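Local coordinates for non-toxic crystal protein (Bacillus thuringiensis, PDB 2D42) that forms parasporal crystals and, though non-toxic, closely resembles the beta-pore-forming toxins in structure, at residues Y81-V93 with A119-L132. Numbering follows the deposited sequence.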
loop_
_atom_site.group_PDB
_atom_site.type_symbol
_atom_site.label_atom_id
_atom_site.label_comp_id
_atom_site.label_asym_id
_atom_site.label_seq_id
_atom_site.Cartn_x
_atom_site.Cartn_y
_atom_site.Cartn_z
ATOM N N TYR A 81 -11.496 12.874 10.930
ATOM C CA TYR A 81 -11.791 12.692 9.513
ATOM C C TYR A 81 -11.178 11.411 8.964
ATOM O O TYR A 81 -10.020 11.095 9.229
ATOM C CB TYR A 81 -11.255 13.880 8.708
ATOM C CG TYR A 81 -11.955 14.072 7.384
ATOM C CD1 TYR A 81 -13.269 14.552 7.336
ATOM C CD2 TYR A 81 -11.324 13.747 6.183
ATOM C CE1 TYR A 81 -13.941 14.704 6.118
ATOM C CE2 TYR A 81 -11.983 13.893 4.960
ATOM C CZ TYR A 81 -13.294 14.371 4.935
ATOM O OH TYR A 81 -13.961 14.502 3.735
ATOM N N THR A 82 -11.958 10.693 8.169
ATOM C CA THR A 82 -11.511 9.443 7.581
ATOM C C THR A 82 -11.240 9.571 6.097
ATOM O O THR A 82 -12.133 9.921 5.331
ATOM C CB THR A 82 -12.558 8.342 7.763
ATOM O OG1 THR A 82 -12.734 8.084 9.159
ATOM C CG2 THR A 82 -12.116 7.067 7.058
ATOM N N SER A 83 -10.008 9.286 5.697
ATOM C CA SER A 83 -9.633 9.343 4.290
ATOM C C SER A 83 -9.267 7.927 3.847
ATOM O O SER A 83 -8.700 7.151 4.617
ATOM C CB SER A 83 -8.446 10.288 4.086
ATOM O OG SER A 83 -8.792 11.624 4.420
ATOM N N ARG A 84 -9.596 7.594 2.606
ATOM C CA ARG A 84 -9.325 6.265 2.083
ATOM C C ARG A 84 -8.253 6.215 1.015
ATOM O O ARG A 84 -8.075 7.159 0.247
ATOM C CB ARG A 84 -10.611 5.663 1.511
ATOM C CG ARG A 84 -10.407 4.341 0.790
ATOM C CD ARG A 84 -11.734 3.659 0.499
ATOM N NE ARG A 84 -12.517 3.464 1.718
ATOM C CZ ARG A 84 -13.663 2.790 1.774
ATOM N NH1 ARG A 84 -14.166 2.238 0.680
ATOM N NH2 ARG A 84 -14.309 2.673 2.927
ATOM N N THR A 85 -7.534 5.098 0.981
ATOM C CA THR A 85 -6.506 4.873 -0.022
ATOM C C THR A 85 -6.743 3.464 -0.535
ATOM O O THR A 85 -7.099 2.565 0.230
ATOM C CB THR A 85 -5.086 4.961 0.561
ATOM O OG1 THR A 85 -4.863 3.860 1.451
ATOM C CG2 THR A 85 -4.907 6.266 1.312
ATOM N N SER A 86 -6.564 3.275 -1.833
ATOM C CA SER A 86 -6.770 1.973 -2.436
ATOM C C SER A 86 -5.570 1.587 -3.304
ATOM O O SER A 86 -4.985 2.442 -3.968
ATOM C CB SER A 86 -8.039 2.009 -3.282
ATOM O OG SER A 86 -8.292 0.743 -3.854
ATOM N N SER A 87 -5.192 0.310 -3.283
ATOM C CA SER A 87 -4.072 -0.161 -4.095
ATOM C C SER A 87 -4.499 -1.373 -4.914
ATOM O O SER A 87 -5.493 -2.024 -4.595
ATOM C CB SER A 87 -2.893 -0.553 -3.209
ATOM O OG SER A 87 -3.169 -1.755 -2.515
ATOM N N GLN A 88 -3.749 -1.674 -5.970
ATOM C CA GLN A 88 -4.061 -2.822 -6.808
ATOM C C GLN A 88 -2.850 -3.256 -7.599
ATOM O O GLN A 88 -2.286 -2.478 -8.369
ATOM C CB GLN A 88 -5.195 -2.494 -7.788
ATOM C CG GLN A 88 -5.637 -3.683 -8.627
ATOM C CD GLN A 88 -6.620 -3.301 -9.714
ATOM O OE1 GLN A 88 -7.300 -4.156 -10.276
ATOM N NE2 GLN A 88 -6.691 -2.016 -10.025
ATOM N N THR A 89 -2.452 -4.509 -7.418
ATOM C CA THR A 89 -1.304 -5.037 -8.139
ATOM C C THR A 89 -1.608 -5.345 -9.598
ATOM O O THR A 89 -2.682 -5.857 -9.928
ATOM C CB THR A 89 -0.797 -6.337 -7.503
ATOM O OG1 THR A 89 -0.367 -6.071 -6.164
ATOM C CG2 THR A 89 0.365 -6.926 -8.336
ATOM N N ARG A 90 -0.645 -5.036 -10.459
ATOM C CA ARG A 90 -0.750 -5.318 -11.880
ATOM C C ARG A 90 0.172 -6.512 -12.156
ATOM O O ARG A 90 -0.266 -7.548 -12.674
ATOM C CB ARG A 90 -0.294 -4.119 -12.705
ATOM C CG ARG A 90 -0.162 -4.432 -14.179
ATOM C CD ARG A 90 0.414 -3.264 -14.958
ATOM N NE ARG A 90 0.484 -3.569 -16.383
ATOM C CZ ARG A 90 0.965 -2.742 -17.304
ATOM N NH1 ARG A 90 1.424 -1.548 -16.951
ATOM N NH2 ARG A 90 0.980 -3.107 -18.579
ATOM N N ASP A 91 1.448 -6.356 -11.812
ATOM C CA ASP A 91 2.417 -7.432 -11.989
ATOM C C ASP A 91 2.943 -7.859 -10.625
ATOM O O ASP A 91 3.693 -7.124 -9.971
ATOM C CB ASP A 91 3.579 -6.991 -12.881
ATOM C CG ASP A 91 3.133 -6.669 -14.304
ATOM O OD1 ASP A 91 2.109 -7.234 -14.746
ATOM O OD2 ASP A 91 3.813 -5.871 -14.980
ATOM N N GLY A 92 2.534 -9.047 -10.195
ATOM C CA GLY A 92 2.965 -9.544 -8.906
ATOM C C GLY A 92 3.480 -10.974 -8.916
ATOM O O GLY A 92 3.796 -11.540 -9.962
ATOM N N VAL A 93 3.548 -11.562 -7.728
ATOM C CA VAL A 93 4.042 -12.919 -7.578
ATOM C C VAL A 93 3.392 -13.546 -6.353
ATOM O O VAL A 93 2.948 -12.831 -5.456
ATOM C CB VAL A 93 5.583 -12.917 -7.416
ATOM C CG1 VAL A 93 5.984 -12.114 -6.173
ATOM C CG2 VAL A 93 6.104 -14.356 -7.327
ATOM N N ALA A 119 -0.603 6.125 4.004
ATOM C CA ALA A 119 -0.456 4.739 4.420
ATOM C C ALA A 119 -1.441 3.958 3.567
ATOM O O ALA A 119 -2.541 4.448 3.264
ATOM C CB ALA A 119 -0.800 4.582 5.903
ATOM N N PHE A 120 -1.033 2.765 3.146
ATOM C CA PHE A 120 -1.898 1.916 2.346
ATOM C C PHE A 120 -1.565 0.442 2.521
ATOM O O PHE A 120 -0.499 0.088 3.050
ATOM C CB PHE A 120 -1.829 2.326 0.864
ATOM C CG PHE A 120 -0.469 2.158 0.220
ATOM C CD1 PHE A 120 -0.196 1.047 -0.578
ATOM C CD2 PHE A 120 0.504 3.142 0.345
ATOM C CE1 PHE A 120 1.022 0.923 -1.247
ATOM C CE2 PHE A 120 1.728 3.031 -0.317
ATOM C CZ PHE A 120 1.989 1.919 -1.119
ATOM N N GLU A 121 -2.503 -0.414 2.124
ATOM C CA GLU A 121 -2.303 -1.854 2.215
ATOM C C GLU A 121 -2.482 -2.437 0.826
ATOM O O GLU A 121 -3.175 -1.861 -0.025
ATOM C CB GLU A 121 -3.310 -2.499 3.172
ATOM C CG GLU A 121 -3.151 -2.094 4.617
ATOM C CD GLU A 121 -4.132 -2.813 5.532
ATOM O OE1 GLU A 121 -5.182 -3.274 5.040
ATOM O OE2 GLU A 121 -3.863 -2.906 6.746
ATOM N N GLY A 122 -1.856 -3.583 0.596
ATOM C CA GLY A 122 -1.956 -4.217 -0.700
ATOM C C GLY A 122 -1.327 -5.596 -0.683
ATOM O O GLY A 122 -0.590 -5.947 0.244
ATOM N N ALA A 123 -1.625 -6.380 -1.709
ATOM C CA ALA A 123 -1.096 -7.729 -1.817
ATOM C C ALA A 123 -0.420 -7.862 -3.169
ATOM O O ALA A 123 -1.023 -7.565 -4.201
ATOM C CB ALA A 123 -2.235 -8.749 -1.691
ATOM N N VAL A 124 0.838 -8.285 -3.162
ATOM C CA VAL A 124 1.566 -8.458 -4.415
ATOM C C VAL A 124 1.163 -9.811 -4.995
ATOM O O VAL A 124 1.524 -10.143 -6.122
ATOM C CB VAL A 124 3.104 -8.463 -4.186
ATOM C CG1 VAL A 124 3.523 -9.724 -3.415
ATOM C CG2 VAL A 124 3.828 -8.390 -5.523
ATOM N N THR A 125 0.385 -10.560 -4.216
ATOM C CA THR A 125 -0.044 -11.908 -4.583
ATOM C C THR A 125 -1.306 -12.054 -5.417
ATOM O O THR A 125 -1.648 -13.165 -5.827
ATOM C CB THR A 125 -0.215 -12.777 -3.330
ATOM O OG1 THR A 125 -1.185 -12.178 -2.463
ATOM C CG2 THR A 125 1.110 -12.907 -2.591
ATOM N N ASN A 126 -2.010 -10.954 -5.659
ATOM C CA ASN A 126 -3.214 -11.017 -6.473
ATOM C C ASN A 126 -3.527 -9.646 -7.068
ATOM O O ASN A 126 -2.900 -8.647 -6.715
ATOM C CB ASN A 126 -4.395 -11.533 -5.640
ATOM C CG ASN A 126 -4.820 -10.559 -4.564
ATOM O OD1 ASN A 126 -5.229 -9.433 -4.860
ATOM N ND2 ASN A 126 -4.732 -10.986 -3.308
ATOM N N GLU A 127 -4.495 -9.594 -7.973
ATOM C CA GLU A 127 -4.837 -8.336 -8.610
ATOM C C GLU A 127 -6.107 -7.707 -8.069
ATOM O O GLU A 127 -6.730 -6.891 -8.746
ATOM C CB GLU A 127 -4.956 -8.535 -10.123
ATOM C CG GLU A 127 -3.666 -8.996 -10.781
ATOM C CD GLU A 127 -3.816 -9.222 -12.275
ATOM O OE1 GLU A 127 -4.266 -8.291 -12.972
ATOM O OE2 GLU A 127 -3.476 -10.322 -12.756
ATOM N N ASN A 128 -6.492 -8.077 -6.850
ATOM C CA ASN A 128 -7.695 -7.523 -6.250
ATOM C C ASN A 128 -7.425 -6.136 -5.677
ATOM O O ASN A 128 -6.285 -5.764 -5.405
ATOM C CB ASN A 128 -8.229 -8.424 -5.127
ATOM C CG ASN A 128 -8.475 -9.860 -5.578
ATOM O OD1 ASN A 128 -8.935 -10.106 -6.691
ATOM N ND2 ASN A 128 -8.184 -10.814 -4.696
ATOM N N LYS A 129 -8.496 -5.387 -5.467
ATOM C CA LYS A 129 -8.404 -4.047 -4.919
ATOM C C LYS A 129 -8.396 -4.127 -3.396
ATOM O O LYS A 129 -9.201 -4.838 -2.800
ATOM C CB LYS A 129 -9.599 -3.226 -5.414
ATOM C CG LYS A 129 -9.615 -1.774 -5.001
ATOM C CD LYS A 129 -10.733 -1.028 -5.745
ATOM C CE LYS A 129 -10.822 0.447 -5.347
ATOM N NZ LYS A 129 -11.214 0.655 -3.923
ATOM N N TYR A 130 -7.469 -3.408 -2.774
ATOM C CA TYR A 130 -7.352 -3.381 -1.323
ATOM C C TYR A 130 -7.518 -1.957 -0.810
ATOM O O TYR A 130 -6.770 -1.056 -1.203
ATOM C CB TYR A 130 -5.983 -3.907 -0.890
ATOM C CG TYR A 130 -5.859 -5.407 -0.938
ATOM C CD1 TYR A 130 -5.826 -6.156 0.237
ATOM C CD2 TYR A 130 -5.762 -6.078 -2.153
ATOM C CE1 TYR A 130 -5.696 -7.541 0.208
ATOM C CE2 TYR A 130 -5.632 -7.465 -2.197
ATOM C CZ TYR A 130 -5.599 -8.188 -1.008
ATOM O OH TYR A 130 -5.459 -9.554 -1.035
ATOM N N THR A 131 -8.477 -1.761 0.087
ATOM C CA THR A 131 -8.726 -0.435 0.641
ATOM C C THR A 131 -8.348 -0.327 2.109
ATOM O O THR A 131 -8.422 -1.300 2.859
ATOM C CB THR A 131 -10.201 -0.049 0.500
ATOM O OG1 THR A 131 -11.001 -0.964 1.258
ATOM C CG2 THR A 131 -10.624 -0.104 -0.950
ATOM N N LEU A 132 -7.932 0.869 2.513
ATOM C CA LEU A 132 -7.558 1.125 3.895
ATOM C C LEU A 132 -8.082 2.487 4.336
ATOM O O LEU A 132 -7.737 3.513 3.745
ATOM C CB LEU A 132 -6.036 1.092 4.064
ATOM C CG LEU A 132 -5.523 1.456 5.465
ATOM C CD1 LEU A 132 -6.031 0.441 6.484
ATOM C CD2 LEU A 132 -4.007 1.489 5.471
HETATM O O HOH W 1 -4.686 0.594 0.626
HETATM O O HOH W 2 -2.709 -4.561 -3.798
HETATM O O HOH W 3 -3.783 -6.303 -5.579
HETATM O O HOH W 4 -4.412 -5.710 -12.107
#
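T85 and S87 of the long strand 71-94 pair antiparallel with L132 and Y130, while their hydroxyls reach across to strand 114-122, which belongs to a second sheet; the contact thus joins two sheets near the middle of this elongated, aerolysin-like molecule. The pairing is sound from T85 to S87, S87 N to Y130 O measuring 2.9 Å and Y130 N to S87 O 3.0 Å, the latter almost straight at 171°. The hydroxyls of T85, S87 and T89 each take a carbonyl of 119-123, at every second residue. T85 OG1 lies 3.0 Å from A119 O, in the carbonyl plane and on a lone pair. S87 OG, set between its own N and carbonyl carbon (chi1 72°), comes to 2.5 Å from E121 O, a bond whose exact length is doubtful. T89 OG1 sits 2.6 Å from A123 O but above that carbonyl's plane. Waters fill in between: one bridges T85 O and E121 N, another S87 OG and A123 N. Beyond the corner at R90 and D91, V93 N bonds V124 O at 2.9 Å. Strand 219-244 pairs with the other edge of 81-89, exchanging backbone hydrogen bonds with R84, S86 and Q88, and its I228 touches both S87 and F120; strand 101-109 backs A119 and L132 through K102.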